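Uncharacterized SRPBCC domain-containing protein (Micromonospora chersina, PDB 6V04) is of unknown function but, as a START/Bet v1-like protein encoded in the dynemicin biosynthetic locus, probably takes part in making that enediyne. Local coordinates at residues E29-P34 and D75-R80; P115-A120 and R228-E233; D172-A177 and R200-D205; G184-V189 and F212-P217. All coordinates share one frame; numbering follows the deposited sequence.

Interactions 1, 3 and 4 are buried and apolar, while interaction 2, at 115-120 and 228-233, is only partly buried and works through a carboxylate and two waters. Interaction 1 sets a short helix against one seven-stranded sheet. Interactions 3 and 4 belong to the other sheet, lie with their centres about 10 Å apart and share strand neighbours: P175 O and F187 N, and R200 O and A213 N, are each probably hydrogen-bonded. About 40 Å separates the centre of interaction 1 from that of interaction 4, across the middle of the chain. Interaction 2 joins the helix start at 116 to strand 223-230, which is next to strand 209-214 of interaction 4.

Interaction 1: residues E29-P34 and D75-R80; sequences EAVTDP and DRLLFR
L77 pushes one methyl against V31 and T32 in the C-terminal part of helix 24-32. CD1 of L77 does most of the touching: it lies 3.8 Å from the carbonyl O of V31 and 4.0 Å from CG2 of T32. The T32 methyl also approaches the other branch, with L77 CD2 4.2 Å from T32 CG2, so it sits against the fork of the leucine. The side chain of V31 joins in more loosely, its CG2 4.3 Å from L77 CD1. In T32 a chi1 of 56° turns CG2 toward the leucine and hands OG1 back to the helix, where it hydrogen-bonds the carbonyl O of W28. Behind this first shell, E29 O accepts from both T32 N and D33 N, which ties the chain back there, and D33 caps R35 N. V31 packs back on L133 of helix 116-139. On the strand side, L77 is flanked by W94, V71 and M48. At the classic beta bulge of D75 and R76, R76 uses NE and NH2 side-on to grip OD1 of D75, the NE bond measuring 2.8 Å. A helix lying against an antiparallel sheet in this way is a feature of Bet v1-like domains. The contact rests on leucine methyls against a threonine methyl, a valine and a backbone carbonyl, without directional bonds, while T32 OG1 and the D75-R76 pair are satisfied within their own elements.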
loop_
_atom_site.group_PDB
_atom_site.type_symbol
_atom_site.label_atom_id
_atom_site.label_comp_id
_atom_site.label_asym_id
_atom_site.label_seq_id
_atom_site.Cartn_x
_atom_site.Cartn_y
_atom_site.Cartn_z
ATOM N N GLU A 29 -16.114 8.601 -17.362
ATOM C CA GLU A 29 -15.392 7.622 -18.173
ATOM C C GLU A 29 -13.972 7.440 -17.664
ATOM O O GLU A 29 -13.478 6.312 -17.571
ATOM C CB GLU A 29 -15.384 8.047 -19.642
ATOM C CG GLU A 29 -16.734 7.940 -20.318
ATOM C CD GLU A 29 -17.331 6.547 -20.217
ATOM O OE1 GLU A 29 -16.628 5.568 -20.554
ATOM O OE2 GLU A 29 -18.498 6.434 -19.784
ATOM N N ALA A 30 -13.311 8.540 -17.293
ATOM C CA ALA A 30 -11.912 8.458 -16.883
ATOM C C ALA A 30 -11.738 7.690 -15.581
ATOM O O ALA A 30 -10.660 7.133 -15.341
ATOM C CB ALA A 30 -11.320 9.862 -16.753
ATOM N N VAL A 31 -12.759 7.656 -14.717
ATOM C CA VAL A 31 -12.641 6.930 -13.455
ATOM C C VAL A 31 -13.311 5.560 -13.481
ATOM O O VAL A 31 -13.280 4.864 -12.458
ATOM C CB VAL A 31 -13.183 7.757 -12.266
ATOM C CG1 VAL A 31 -12.517 9.109 -12.221
ATOM C CG2 VAL A 31 -14.706 7.895 -12.320
ATOM N N THR A 32 -13.879 5.122 -14.628
ATOM C CA THR A 32 -14.512 3.801 -14.725
ATOM C C THR A 32 -13.984 2.923 -15.854
ATOM O O THR A 32 -13.876 1.709 -15.665
ATOM C CB THR A 32 -16.036 3.929 -14.894
ATOM O OG1 THR A 32 -16.351 4.746 -16.036
ATOM C CG2 THR A 32 -16.664 4.499 -13.627
ATOM N N ASP A 33 -13.712 3.482 -17.029
ATOM C CA ASP A 33 -13.212 2.678 -18.146
ATOM C C ASP A 33 -11.829 2.151 -17.781
ATOM O O ASP A 33 -10.923 2.955 -17.553
ATOM C CB ASP A 33 -13.154 3.524 -19.415
ATOM C CG ASP A 33 -12.715 2.732 -20.645
ATOM O OD1 ASP A 33 -12.075 1.678 -20.487
ATOM O OD2 ASP A 33 -13.015 3.179 -21.776
ATOM N N PRO A 34 -11.622 0.834 -17.690
ATOM C CA PRO A 34 -10.306 0.350 -17.242
ATOM C C PRO A 34 -9.152 0.832 -18.098
ATOM O O PRO A 34 -8.064 1.048 -17.549
ATOM C CB PRO A 34 -10.456 -1.173 -17.298
ATOM C CG PRO A 34 -11.924 -1.393 -17.074
ATOM C CD PRO A 34 -12.584 -0.274 -17.829
ATOM N N ASP A 75 -22.319 9.566 -11.357
ATOM C CA ASP A 75 -22.654 10.013 -10.014
ATOM C C ASP A 75 -21.603 9.549 -9.011
ATOM O O ASP A 75 -20.849 10.372 -8.478
ATOM C CB ASP A 75 -24.049 9.507 -9.648
ATOM C CG ASP A 75 -24.499 9.954 -8.277
ATOM O OD1 ASP A 75 -23.681 10.499 -7.511
ATOM O OD2 ASP A 75 -25.691 9.762 -7.972
ATOM N N ARG A 76 -21.526 8.251 -8.730
ATOM C CA ARG A 76 -20.560 7.841 -7.720
ATOM C C ARG A 76 -20.256 6.352 -7.795
ATOM O O ARG A 76 -21.004 5.556 -8.371
ATOM C CB ARG A 76 -21.051 8.199 -6.319
ATOM C CG ARG A 76 -22.156 7.313 -5.831
ATOM C CD ARG A 76 -22.823 7.942 -4.623
ATOM N NE ARG A 76 -23.543 9.142 -5.018
ATOM C CZ ARG A 76 -24.074 10.009 -4.167
ATOM N NH1 ARG A 76 -23.953 9.819 -2.863
ATOM N NH2 ARG A 76 -24.715 11.071 -4.628
ATOM N N LEU A 77 -19.101 6.012 -7.227
ATOM C CA LEU A 77 -18.662 4.649 -6.996
ATOM C C LEU A 77 -18.490 4.466 -5.499
ATOM O O LEU A 77 -17.807 5.269 -4.861
ATOM C CB LEU A 77 -17.324 4.380 -7.694
ATOM C CG LEU A 77 -17.312 4.518 -9.211
ATOM C CD1 LEU A 77 -15.886 4.697 -9.708
ATOM C CD2 LEU A 77 -17.935 3.292 -9.832
ATOM N N LEU A 78 -19.099 3.422 -4.945
ATOM C CA LEU A 78 -18.950 3.078 -3.538
ATOM C C LEU A 78 -18.410 1.662 -3.452
ATOM O O LEU A 78 -19.030 0.731 -3.979
ATOM C CB LEU A 78 -20.282 3.183 -2.801
ATOM C CG LEU A 78 -20.926 4.552 -2.941
ATOM C CD1 LEU A 78 -22.297 4.551 -2.289
ATOM C CD2 LEU A 78 -20.057 5.610 -2.315
ATOM N N PHE A 79 -17.293 1.500 -2.753
ATOM C CA PHE A 79 -16.635 0.208 -2.674
ATOM C C PHE A 79 -15.823 0.107 -1.393
ATOM O O PHE A 79 -15.588 1.090 -0.688
ATOM C CB PHE A 79 -15.754 -0.045 -3.915
ATOM C CG PHE A 79 -14.745 1.044 -4.210
ATOM C CD1 PHE A 79 -15.089 2.141 -4.982
ATOM C CD2 PHE A 79 -13.444 0.945 -3.758
ATOM C CE1 PHE A 79 -14.156 3.129 -5.266
ATOM C CE2 PHE A 79 -12.514 1.936 -4.039
ATOM C CZ PHE A 79 -12.873 3.021 -4.794
ATOM N N ARG A 80 -15.432 -1.123 -1.086
ATOM C CA ARG A 80 -14.586 -1.447 0.049
ATOM C C ARG A 80 -13.305 -2.078 -0.477
ATOM O O ARG A 80 -13.325 -2.787 -1.487
ATOM C CB ARG A 80 -15.310 -2.404 0.990
ATOM C CG ARG A 80 -16.477 -1.750 1.702
ATOM C CD ARG A 80 -17.405 -2.780 2.290
ATOM N NE ARG A 80 -18.190 -3.460 1.262
ATOM C CZ ARG A 80 -18.086 -4.747 0.937
ATOM N NH1 ARG A 80 -17.224 -5.546 1.555
ATOM N NH2 ARG A 80 -18.878 -5.244 -0.005
#

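Interaction 2: residues P115-A120 and R228-E233; sequences PGSEVA and RTEPGE
The carboxylate of E230 is the flat group here, with P115 over one face: the CB-CG bond of the proline lies obliquely there, P115 CB 3.5 Å from both E230 OE1 and E230 OE2. Two waters meet the oxygens from the side of the helix start, away from that face. OE2 of E230 accepts from water 1 at 2.6 Å, and that water accepts from G116 N at 3.1 Å. OE1 of E230 takes water 2 at 2.9 Å, which in turn accepts from S117 N at 3.0 Å. S117 brings its hydroxyl near without closing on the carboxylate, OG standing 3.8 Å from E230 OE1. The glutamate reaches this far because its CG is anti to the backbone N (chi1 176°) and the chain beyond stays extended. Two backbone N-H groups at the beginning of helix 116-139 are thus satisfied by waters, which in turn donate to one carboxylate, and the positive end of the helix dipole would probably favour that charge. With an alanine at this position the carboxylate is gone, and the two waters are likely to lose their acceptor and be held less firmly at G116 N and S117 N. P115 also touches R234. The arrangement is a water-mediated link from a helix N-terminus to the C-terminal end of strand 223-230, joining helix 116-139 to the second of two antiparallel sheets that share the strand order of the Bet v1-like fold.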
loop_
_atom_site.group_PDB
_atom_site.type_symbol
_atom_site.label_atom_id
_atom_site.label_comp_id
_atom_site.label_asym_id
_atom_site.label_seq_id
_atom_site.Cartn_x
_atom_site.Cartn_y
_atom_site.Cartn_z
ATOM N N PRO A 115 -5.234 4.123 12.794
ATOM C CA PRO A 115 -4.263 4.898 13.575
ATOM C C PRO A 115 -4.125 6.314 13.036
ATOM O O PRO A 115 -4.068 6.538 11.826
ATOM C CB PRO A 115 -2.960 4.105 13.412
ATOM C CG PRO A 115 -3.392 2.722 13.078
ATOM C CD PRO A 115 -4.648 2.874 12.274
ATOM N N GLY A 116 -4.074 7.282 13.953
ATOM C CA GLY A 116 -3.827 8.650 13.535
ATOM C C GLY A 116 -2.546 8.784 12.744
ATOM O O GLY A 116 -2.443 9.634 11.854
ATOM N N SER A 117 -1.564 7.921 13.026
ATOM C CA SER A 117 -0.292 7.959 12.316
ATOM C C SER A 117 -0.441 7.635 10.835
ATOM O O SER A 117 0.456 7.964 10.053
ATOM C CB SER A 117 0.691 6.979 12.960
ATOM O OG SER A 117 0.220 5.645 12.862
ATOM N N GLU A 118 -1.544 6.996 10.435
ATOM C CA GLU A 118 -1.779 6.639 9.043
ATOM C C GLU A 118 -2.488 7.726 8.255
ATOM O O GLU A 118 -2.399 7.737 7.023
ATOM C CB GLU A 118 -2.634 5.369 8.956
ATOM C CG GLU A 118 -1.867 4.090 8.713
ATOM C CD GLU A 118 -2.792 2.899 8.539
ATOM O OE1 GLU A 118 -3.590 2.901 7.576
ATOM O OE2 GLU A 118 -2.734 1.969 9.372
ATOM N N VAL A 119 -3.196 8.630 8.936
ATOM C CA VAL A 119 -4.134 9.517 8.250
ATOM C C VAL A 119 -3.395 10.451 7.301
ATOM O O VAL A 119 -3.818 10.662 6.160
ATOM C CB VAL A 119 -4.972 10.302 9.274
ATOM C CG1 VAL A 119 -5.793 11.379 8.582
ATOM C CG2 VAL A 119 -5.878 9.355 10.038
ATOM N N ALA A 120 -2.291 11.041 7.764
ATOM C CA ALA A 120 -1.582 12.012 6.938
ATOM C C ALA A 120 -1.052 11.371 5.663
ATOM O O ALA A 120 -1.167 11.941 4.569
ATOM C CB ALA A 120 -0.438 12.636 7.734
ATOM N N ARG A 228 6.170 -1.789 13.576
ATOM C CA ARG A 228 5.580 -1.303 14.811
ATOM C C ARG A 228 4.242 -1.979 15.031
ATOM O O ARG A 228 3.591 -2.421 14.085
ATOM C CB ARG A 228 5.404 0.220 14.779
ATOM C CG ARG A 228 6.615 0.957 14.238
ATOM C CD ARG A 228 6.725 2.381 14.758
ATOM N NE ARG A 228 7.625 3.180 13.927
ATOM C CZ ARG A 228 8.940 2.992 13.837
ATOM N NH1 ARG A 228 9.534 2.021 14.520
ATOM N NH2 ARG A 228 9.667 3.775 13.050
ATOM N N THR A 229 3.832 -2.048 16.291
ATOM C CA THR A 229 2.482 -2.464 16.633
ATOM C C THR A 229 1.807 -1.348 17.416
ATOM O O THR A 229 2.426 -0.700 18.262
ATOM C CB THR A 229 2.484 -3.771 17.436
ATOM O OG1 THR A 229 3.402 -3.668 18.529
ATOM C CG2 THR A 229 2.859 -4.930 16.556
ATOM N N GLU A 230 0.544 -1.096 17.089
ATOM C CA GLU A 230 -0.254 -0.088 17.770
ATOM C C GLU A 230 -1.492 -0.771 18.332
ATOM O O GLU A 230 -2.254 -1.381 17.560
ATOM C CB GLU A 230 -0.653 1.047 16.825
ATOM C CG GLU A 230 -1.558 2.063 17.494
ATOM C CD GLU A 230 -1.645 3.386 16.753
ATOM O OE1 GLU A 230 -0.693 3.734 16.025
ATOM O OE2 GLU A 230 -2.673 4.080 16.905
ATOM N N PRO A 231 -1.751 -0.708 19.633
ATOM C CA PRO A 231 -2.925 -1.392 20.174
ATOM C C PRO A 231 -4.204 -0.631 19.877
ATOM O O PRO A 231 -4.206 0.590 19.699
ATOM C CB PRO A 231 -2.646 -1.448 21.681
ATOM C CG PRO A 231 -1.675 -0.358 21.944
ATOM C CD PRO A 231 -0.911 -0.105 20.685
ATOM N N GLY A 232 -5.298 -1.384 19.817
ATOM C CA GLY A 232 -6.606 -0.799 19.596
ATOM C C GLY A 232 -7.708 -1.748 20.003
ATOM O O GLY A 232 -7.497 -2.957 20.133
ATOM N N GLU A 233 -8.897 -1.179 20.233
ATOM C CA GLU A 233 -10.072 -2.008 20.493
ATOM C C GLU A 233 -10.316 -2.989 19.357
ATOM O O GLU A 233 -10.765 -4.115 19.593
ATOM C CB GLU A 233 -11.319 -1.137 20.694
ATOM C CG GLU A 233 -11.319 -0.294 21.953
ATOM C CD GLU A 233 -12.594 0.519 22.101
ATOM O OE1 GLU A 233 -13.588 0.197 21.414
ATOM O OE2 GLU A 233 -12.603 1.476 22.905
HETATM O O HOH W 1 -4.276 6.175 16.829
HETATM O O HOH W 2 -1.219 6.598 15.745
#

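Interaction 3: residues D172-A177 and R200-D205; sequences DWLPIA and RDWQLD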
loop_
_atom_site.group_PDB
_atom_site.type_symbol
_atom_site.label_atom_id
_atom_site.label_comp_id
_atom_site.label_asym_id
_atom_site.label_seq_id
_atom_site.Cartn_x
_atom_site.Cartn_y
_atom_site.Cartn_z
ATOM N N ASP A 172 8.929 -16.517 13.737
ATOM C CA ASP A 172 7.658 -17.124 13.357
ATOM C C ASP A 172 7.085 -16.520 12.080
ATOM O O ASP A 172 6.346 -17.198 11.358
ATOM C CB ASP A 172 6.621 -16.956 14.476
ATOM C CG ASP A 172 6.953 -17.747 15.747
ATOM O OD1 ASP A 172 7.794 -18.671 15.711
ATOM O OD2 ASP A 172 6.337 -17.454 16.803
ATOM N N TRP A 173 7.369 -15.248 11.797
ATOM C CA TRP A 173 6.711 -14.574 10.681
ATOM C C TRP A 173 7.642 -13.775 9.770
ATOM O O TRP A 173 7.246 -13.475 8.631
ATOM C CB TRP A 173 5.592 -13.654 11.205
ATOM C CG TRP A 173 6.060 -12.448 11.959
ATOM C CD1 TRP A 173 6.501 -12.401 13.259
ATOM C CD2 TRP A 173 6.144 -11.116 11.460
ATOM N NE1 TRP A 173 6.857 -11.119 13.589
ATOM C CE2 TRP A 173 6.652 -10.310 12.501
ATOM C CE3 TRP A 173 5.841 -10.517 10.225
ATOM C CZ2 TRP A 173 6.858 -8.942 12.349
ATOM C CZ3 TRP A 173 6.041 -9.167 10.081
ATOM C CH2 TRP A 173 6.545 -8.390 11.139
ATOM N N LEU A 174 8.864 -13.429 10.211
ATOM C CA LEU A 174 9.778 -12.690 9.349
ATOM C C LEU A 174 10.702 -13.647 8.608
ATOM O O LEU A 174 11.090 -14.682 9.152
ATOM C CB LEU A 174 10.628 -11.720 10.164
ATOM C CG LEU A 174 9.885 -10.473 10.646
ATOM C CD1 LEU A 174 10.666 -9.763 11.734
ATOM C CD2 LEU A 174 9.636 -9.531 9.487
ATOM N N PRO A 175 11.087 -13.305 7.380
ATOM C CA PRO A 175 11.990 -14.168 6.586
ATOM C C PRO A 175 13.451 -13.934 6.939
ATOM O O PRO A 175 14.253 -13.464 6.132
ATOM C CB PRO A 175 11.661 -13.738 5.153
ATOM C CG PRO A 175 11.397 -12.284 5.293
ATOM C CD PRO A 175 10.659 -12.127 6.605
ATOM N N ILE A 176 13.817 -14.273 8.175
ATOM C CA ILE A 176 15.136 -13.961 8.706
ATOM C C ILE A 176 15.781 -15.222 9.270
ATOM O O ILE A 176 15.112 -16.208 9.587
ATOM C CB ILE A 176 15.063 -12.857 9.787
ATOM C CG1 ILE A 176 14.164 -13.298 10.943
ATOM C CG2 ILE A 176 14.544 -11.573 9.172
ATOM C CD1 ILE A 176 14.138 -12.317 12.121
ATOM N N ALA A 177 17.109 -15.182 9.390
ATOM C CA ALA A 177 17.845 -16.234 10.070
ATOM C C ALA A 177 19.025 -15.621 10.809
ATOM O O ALA A 177 19.483 -14.521 10.494
ATOM C CB ALA A 177 18.337 -17.302 9.092
ATOM N N ARG A 200 21.463 -5.765 9.189
ATOM C CA ARG A 200 22.324 -5.037 10.112
ATOM C C ARG A 200 21.478 -4.219 11.083
ATOM O O ARG A 200 20.321 -3.888 10.814
ATOM C CB ARG A 200 23.276 -4.069 9.394
ATOM C CG ARG A 200 24.175 -4.692 8.340
ATOM C CD ARG A 200 25.254 -5.592 8.932
ATOM N NE ARG A 200 26.515 -5.467 8.200
ATOM C CZ ARG A 200 27.454 -6.409 8.136
ATOM N NH1 ARG A 200 27.288 -7.573 8.750
ATOM N NH2 ARG A 200 28.563 -6.187 7.442
ATOM N N ASP A 201 22.107 -3.841 12.196
ATOM C CA ASP A 201 21.531 -2.873 13.138
ATOM C C ASP A 201 20.167 -3.315 13.665
ATOM O O ASP A 201 19.251 -2.505 13.836
ATOM C CB ASP A 201 21.440 -1.490 12.494
ATOM C CG ASP A 201 22.807 -0.938 12.111
ATOM O OD1 ASP A 201 23.781 -1.213 12.840
ATOM O OD2 ASP A 201 22.907 -0.239 11.083
ATOM N N TRP A 202 20.034 -4.600 13.973
ATOM C CA TRP A 202 18.801 -5.104 14.577
ATOM C C TRP A 202 18.572 -4.458 15.939
ATOM O O TRP A 202 19.439 -4.533 16.814
ATOM C CB TRP A 202 18.902 -6.620 14.723
ATOM C CG TRP A 202 17.745 -7.312 15.400
ATOM C CD1 TRP A 202 17.602 -7.554 16.736
ATOM C CD2 TRP A 202 16.594 -7.878 14.763
ATOM N NE1 TRP A 202 16.420 -8.224 16.972
ATOM C CE2 TRP A 202 15.786 -8.435 15.778
ATOM C CE3 TRP A 202 16.162 -7.959 13.439
ATOM C CZ2 TRP A 202 14.592 -9.081 15.500
ATOM C CZ3 TRP A 202 14.972 -8.594 13.167
ATOM C CH2 TRP A 202 14.198 -9.144 14.188
ATOM N N GLN A 203 17.410 -3.822 16.116
ATOM C CA GLN A 203 17.033 -3.202 17.387
ATOM C C GLN A 203 15.569 -3.520 17.657
ATOM O O GLN A 203 14.683 -2.988 16.987
ATOM C CB GLN A 203 17.258 -1.689 17.367
ATOM C CG GLN A 203 18.711 -1.260 17.175
ATOM C CD GLN A 203 19.625 -1.695 18.305
ATOM O OE1 GLN A 203 19.184 -1.905 19.435
ATOM N NE2 GLN A 203 20.912 -1.834 17.999
ATOM N N LEU A 204 15.313 -4.362 18.649
ATOM C CA LEU A 204 13.950 -4.755 18.988
ATOM C C LEU A 204 13.583 -4.168 20.343
ATOM O O LEU A 204 14.263 -4.432 21.340
ATOM C CB LEU A 204 13.811 -6.277 18.999
ATOM C CG LEU A 204 12.457 -6.826 19.458
ATOM C CD1 LEU A 204 11.332 -6.300 18.583
ATOM C CD2 LEU A 204 12.471 -8.346 19.440
ATOM N N ASP A 205 12.522 -3.357 20.362
ATOM C CA ASP A 205 11.892 -2.867 21.588
ATOM C C ASP A 205 10.665 -3.750 21.791
ATOM O O ASP A 205 9.669 -3.610 21.078
ATOM C CB ASP A 205 11.536 -1.390 21.445
ATOM C CG ASP A 205 11.046 -0.764 22.740
ATOM O OD1 ASP A 205 11.116 -1.405 23.814
ATOM O OD2 ASP A 205 10.592 0.397 22.674
#
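Apolar contacts carry this interaction, and all of them fall on the benzo end of W202. I176 reaches it with the tip of its longer branch: CD1 is 3.8 Å from W202 CH2 and 4.0 Å from W202 CZ3, the two side chains crossing at about a right angle. L174 CD1 lies at the edge of the indole, near its plane and 4.3 Å from W202 CH2. A chi1 of 177° swings the W202 indole out from strand 196-205 toward these two residues. L174 is itself bedded on another tryptophan, with its CG 3.6 Å above the centre of the W173 ring plane, and W266 of helix 252-277 touches it too.

Polar bonds stay outside the touching surface. W202 NE1 hydrogen-bonds E167 OE2, and W173 NE1 bonds the carbonyl O of P164, so both indole N-H groups have acceptors. Backbone bonds shape the first segment: P175 is the centre of an inverse gamma turn, with a weak bond from I176 N to L174 O, and the turn brings L174 and I176 to the same ring. A177 then pairs with G184 and W185.

The contact thus joins edge strand 176-178 and the residues before it to strand 196-205, across the intervening strand 183-187. It is apolar, with no directional bond between the segments, whereas the bond from NE1 to E167 gives the indole a directional hold, which probably fixes its rotation.

Interaction 4: residues G184-V189 and F212-P217; sequences GWFFVV and FAVEIP
F186 and F212 make the closer part of the contact, side chains crossing at about a right angle. CD2 of F186 is 4.0 Å from CE1 of F212, and CE2 of F186 is 4.1 Å from CZ of F212, so two neighbouring ring atoms from each phenylalanine share the contact. The F186 ring is carried across toward strand 209-214 by a chi1 of -172°, which sets it trans to the main-chain nitrogen. V214 fills the angle between the two: its CG2 lies in the plane of the F212 ring, at the edge, and approaches F186 CG obliquely at 4.3 Å. All three residues are buried.

The other side of the strand is more open to solvent. W185 and F187, which alternate with F186, are partly exposed and belong to a different surface, where R196 makes a cation-pi contact with W185. E215 likewise turns to a charged partner, its OE2 forming a salt bridge with R200 NE.

Strand 196-205 runs between the two segments in the sheet, and its F197 touches V214 while pairing by backbone with F186. On the next strand outward, I176 flanks F186, and helix 252-277 covers V188 and I216 beyond the phenylalanine pair.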
loop_
_atom_site.group_PDB
_atom_site.type_symbol
_atom_site.label_atom_id
_atom_site.label_comp_id
_atom_site.label_asym_id
_atom_site.label_seq_id
_atom_site.Cartn_x
_atom_site.Cartn_y
_atom_site.Cartn_z
ATOM N N GLY A 184 20.868 -11.995 11.143
ATOM C CA GLY A 184 21.932 -11.533 10.269
ATOM C C GLY A 184 21.618 -11.638 8.787
ATOM O O GLY A 184 22.339 -11.066 7.972
ATOM N N TRP A 185 20.549 -12.355 8.429
ATOM C CA TRP A 185 20.114 -12.481 7.043
ATOM C C TRP A 185 18.626 -12.201 6.903
ATOM O O TRP A 185 17.833 -12.572 7.767
ATOM C CB TRP A 185 20.363 -13.889 6.482
ATOM C CG TRP A 185 21.747 -14.426 6.604
ATOM C CD1 TRP A 185 22.146 -15.473 7.370
ATOM C CD2 TRP A 185 22.908 -13.956 5.922
ATOM N NE1 TRP A 185 23.489 -15.696 7.204
ATOM C CE2 TRP A 185 23.982 -14.769 6.326
ATOM C CE3 TRP A 185 23.147 -12.926 5.011
ATOM C CZ2 TRP A 185 25.277 -14.596 5.841
ATOM C CZ3 TRP A 185 24.442 -12.756 4.531
ATOM C CH2 TRP A 185 25.483 -13.574 4.960
ATOM N N PHE A 186 18.263 -11.586 5.781
ATOM C CA PHE A 186 16.886 -11.383 5.348
ATOM C C PHE A 186 16.755 -12.020 3.972
ATOM O O PHE A 186 17.588 -11.766 3.098
ATOM C CB PHE A 186 16.574 -9.883 5.301
ATOM C CG PHE A 186 15.134 -9.547 5.054
ATOM C CD1 PHE A 186 14.616 -9.536 3.768
ATOM C CD2 PHE A 186 14.305 -9.171 6.110
ATOM C CE1 PHE A 186 13.311 -9.198 3.522
ATOM C CE2 PHE A 186 12.986 -8.833 5.873
ATOM C CZ PHE A 186 12.491 -8.835 4.583
ATOM N N PHE A 187 15.732 -12.851 3.778
ATOM C CA PHE A 187 15.593 -13.649 2.561
ATOM C C PHE A 187 14.395 -13.220 1.727
ATOM O O PHE A 187 13.297 -13.002 2.255
ATOM C CB PHE A 187 15.444 -15.124 2.899
ATOM C CG PHE A 187 16.624 -15.694 3.609
ATOM C CD1 PHE A 187 17.789 -15.979 2.922
ATOM C CD2 PHE A 187 16.579 -15.934 4.963
ATOM C CE1 PHE A 187 18.893 -16.510 3.574
ATOM C CE2 PHE A 187 17.679 -16.453 5.625
ATOM C CZ PHE A 187 18.834 -16.752 4.924
ATOM N N VAL A 188 14.615 -13.118 0.418
ATOM C CA VAL A 188 13.574 -12.881 -0.575
ATOM C C VAL A 188 13.563 -14.114 -1.465
ATOM O O VAL A 188 14.431 -14.273 -2.337
ATOM C CB VAL A 188 13.819 -11.606 -1.387
ATOM C CG1 VAL A 188 12.755 -11.430 -2.448
ATOM C CG2 VAL A 188 13.836 -10.391 -0.455
ATOM N N VAL A 189 12.588 -14.985 -1.257
ATOM C CA VAL A 189 12.562 -16.304 -1.878
ATOM C C VAL A 189 11.538 -16.268 -3.010
ATOM O O VAL A 189 10.326 -16.317 -2.778
ATOM C CB VAL A 189 12.253 -17.397 -0.849
ATOM C CG1 VAL A 189 12.278 -18.775 -1.506
ATOM C CG2 VAL A 189 13.234 -17.330 0.311
ATOM N N PHE A 212 15.650 -2.293 11.618
ATOM C CA PHE A 212 16.871 -2.908 11.114
ATOM C C PHE A 212 17.115 -2.383 9.711
ATOM O O PHE A 212 16.251 -1.753 9.098
ATOM C CB PHE A 212 16.815 -4.453 11.143
ATOM C CG PHE A 212 15.667 -5.054 10.379
ATOM C CD1 PHE A 212 15.794 -5.372 9.042
ATOM C CD2 PHE A 212 14.464 -5.338 11.007
ATOM C CE1 PHE A 212 14.741 -5.931 8.347
ATOM C CE2 PHE A 212 13.409 -5.884 10.318
ATOM C CZ PHE A 212 13.543 -6.194 8.982
ATOM N N ALA A 213 18.311 -2.664 9.209
ATOM C CA ALA A 213 18.725 -2.251 7.883
ATOM C C ALA A 213 18.959 -3.495 7.052
ATOM O O ALA A 213 19.370 -4.532 7.577
ATOM C CB ALA A 213 19.996 -1.412 7.939
ATOM N N VAL A 214 18.648 -3.403 5.765
ATOM C CA VAL A 214 18.957 -4.476 4.818
ATOM C C VAL A 214 19.890 -3.924 3.751
ATOM O O VAL A 214 19.549 -2.966 3.041
ATOM C CB VAL A 214 17.687 -5.074 4.202
ATOM C CG1 VAL A 214 18.059 -6.208 3.251
ATOM C CG2 VAL A 214 16.759 -5.583 5.286
ATOM N N GLU A 215 21.068 -4.529 3.649
ATOM C CA GLU A 215 22.052 -4.144 2.652
ATOM C C GLU A 215 21.654 -4.719 1.306
ATOM O O GLU A 215 21.153 -5.842 1.231
ATOM C CB GLU A 215 23.435 -4.673 3.021
ATOM C CG GLU A 215 24.001 -4.179 4.314
ATOM C CD GLU A 215 25.414 -4.690 4.550
ATOM O OE1 GLU A 215 25.910 -5.494 3.726
ATOM O OE2 GLU A 215 26.020 -4.290 5.562
ATOM N N ILE A 216 21.919 -3.961 0.249
ATOM C CA ILE A 216 21.628 -4.361 -1.121
ATOM C C ILE A 216 22.949 -4.468 -1.878
ATOM O O ILE A 216 23.680 -3.478 -1.973
ATOM C CB ILE A 216 20.692 -3.355 -1.810
ATOM C CG1 ILE A 216 19.406 -3.160 -0.979
ATOM C CG2 ILE A 216 20.393 -3.802 -3.229
ATOM C CD1 ILE A 216 18.568 -4.427 -0.807
ATOM N N PRO A 217 23.299 -5.630 -2.429
ATOM C CA PRO A 217 24.547 -5.740 -3.193
ATOM C C PRO A 217 24.635 -4.690 -4.289
ATOM O O PRO A 217 23.712 -4.519 -5.095
ATOM C CB PRO A 217 24.484 -7.160 -3.764
ATOM C CG PRO A 217 23.588 -7.904 -2.831
ATOM C CD PRO A 217 22.564 -6.907 -2.405
#